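Local coordinates for RNA polymerase ECF-subfamily sigma factor (Streptomyces venezuelae, PDB 6DXO), which probably directs RNA polymerase to specific promoters as an ECF sigma factor for aerial mycelium formation, held inactive by an anti-sigma factor until released, at residues Gln103-Cys106 with Val107-Phe111. Numbering follows the deposited sequence.
Sequences QQEC and VTLRF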
# COMPACT_ATOMS: atom_id res chain seq x y z
N GLN A 103 -7.30 18.49 -5.60
CA GLN A 103 -8.65 17.94 -5.73
C GLN A 103 -8.71 16.49 -5.25
O GLN A 103 -9.70 16.07 -4.63
CB GLN A 103 -9.15 18.05 -7.17
CG GLN A 103 -9.34 19.48 -7.65
CD GLN A 103 -9.85 19.58 -9.07
OE1 GLN A 103 -10.07 18.57 -9.74
NE2 GLN A 103 -10.04 20.80 -9.55
N GLN A 104 -7.66 15.73 -5.51
CA GLN A 104 -7.66 14.33 -5.06
C GLN A 104 -7.69 14.24 -3.53
O GLN A 104 -8.50 13.53 -2.95
CB GLN A 104 -6.45 13.57 -5.62
CG GLN A 104 -6.62 12.06 -5.42
CD GLN A 104 -5.54 11.22 -6.08
OE1 GLN A 104 -5.22 10.13 -5.61
NE2 GLN A 104 -4.98 11.72 -7.19
N GLU A 105 -6.79 14.97 -2.89
CA GLU A 105 -6.74 15.01 -1.44
C GLU A 105 -8.05 15.51 -0.83
O GLU A 105 -8.49 15.00 0.20
CB GLU A 105 -5.59 15.90 -0.96
CG GLU A 105 -5.49 15.98 0.55
CD GLU A 105 -4.21 16.65 1.00
OE1 GLU A 105 -3.53 17.26 0.14
OE2 GLU A 105 -3.88 16.55 2.20
N CYS A 106 -8.66 16.51 -1.45
CA CYS A 106 -9.92 17.05 -0.93
C CYS A 106 -11.02 15.98 -0.92
O CYS A 106 -11.65 15.74 0.10
CB CYS A 106 -10.37 18.29 -1.72
SG CYS A 106 -11.74 19.20 -0.95
N VAL A 107 -11.23 15.33 -2.06
CA VAL A 107 -12.27 14.29 -2.12
C VAL A 107 -11.96 13.11 -1.20
O VAL A 107 -12.87 12.51 -0.63
CB VAL A 107 -12.54 13.78 -3.56
CG1 VAL A 107 -13.05 14.91 -4.46
CG2 VAL A 107 -11.31 13.12 -4.15
N THR A 108 -10.69 12.76 -1.06
CA THR A 108 -10.30 11.63 -0.21
C THR A 108 -10.59 11.94 1.25
O THR A 108 -11.26 11.17 1.94
CB THR A 108 -8.82 11.31 -0.39
OG1 THR A 108 -8.58 11.00 -1.77
CG2 THR A 108 -8.43 10.11 0.47
N LEU A 109 -10.13 13.09 1.72
CA LEU A 109 -10.41 13.49 3.09
C LEU A 109 -11.91 13.67 3.37
O LEU A 109 -12.41 13.19 4.38
CB LEU A 109 -9.67 14.78 3.43
CG LEU A 109 -8.14 14.76 3.51
CD1 LEU A 109 -7.63 16.19 3.45
CD2 LEU A 109 -7.66 14.07 4.76
N ARG A 110 -12.62 14.37 2.48
CA ARG A 110 -14.04 14.66 2.71
C ARG A 110 -14.94 13.44 2.62
O ARG A 110 -15.84 13.24 3.46
CB ARG A 110 -14.55 15.72 1.72
CG ARG A 110 -14.02 17.12 1.95
CD ARG A 110 -14.78 17.85 3.06
NE ARG A 110 -16.14 18.17 2.64
CZ ARG A 110 -17.24 17.71 3.22
NH1 ARG A 110 -17.17 16.89 4.26
NH2 ARG A 110 -18.42 18.06 2.75
N PHE A 111 -14.72 12.61 1.61
CA PHE A 111 -15.71 11.59 1.29
C PHE A 111 -15.23 10.18 1.58
O PHE A 111 -16.01 9.35 2.02
CB PHE A 111 -16.18 11.75 -0.15
CG PHE A 111 -16.68 13.14 -0.46
CD1 PHE A 111 -16.08 13.91 -1.46
CD2 PHE A 111 -17.72 13.70 0.28
CE1 PHE A 111 -16.53 15.19 -1.73
CE2 PHE A 111 -18.17 14.99 0.01
CZ PHE A 111 -17.57 15.73 -0.99
O HOH W 1 -5.63 10.56 -2.54
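Gln-104 and Thr-108 meet one helical turn apart through two hydrogen bonds that converge on a single acceptor, Gln-104 O. One is the regular backbone bond from Thr-108 N; the other comes from Thr-108 OG1, 2.8 Å from Gln-104 O. With OG1 beside its own backbone N (chi1 -59°), the short threonine side chain turns back and gives its proton to the preceding turn, arriving 41° out of the carbonyl plane. The hydroxyl of this buried threonine thus finds an acceptor within its own helix. A water adds a second link, donating to both Thr-108 OG1 and Gln-104 OE1, each 3.1 Å away. The remaining backbone bonds are i to i+4 pairs, such as Leu-109 N to Glu-105 O at 2.9 Å.

Two side-chain contacts follow the same spacing. Glu-105 and Leu-109 lie side by side: CG of the extended glutamate packs against Leu-109 CD1 at 3.6 Å, and the chain runs on alongside the leucine, with Glu-105 OE2 4.0 Å from Leu-109 CD1. Cys-106 SG comes more loosely to Arg-110 CG, 4.2 Å away. Val-107 instead presses CG2, the branch set between backbone N and carbonyl carbon, close to a main-chain oxygen, Gln-104 O, at 3.1 Å.

Helix 101-112 belongs to the helical sigma-70 region 4. Glu-61 of the other chain lies against Glu-105, Thr-108 and Leu-109. Val-107 faces Val-96 of helix 89-98 and Ala-138 of helix 128-144, Leu-109 rests on Met-124 of helix 117-124, and the Arg-110 guanidinium bonds to Leu-115 O in the following loop and Gln-135 OE1 of helix 128-144.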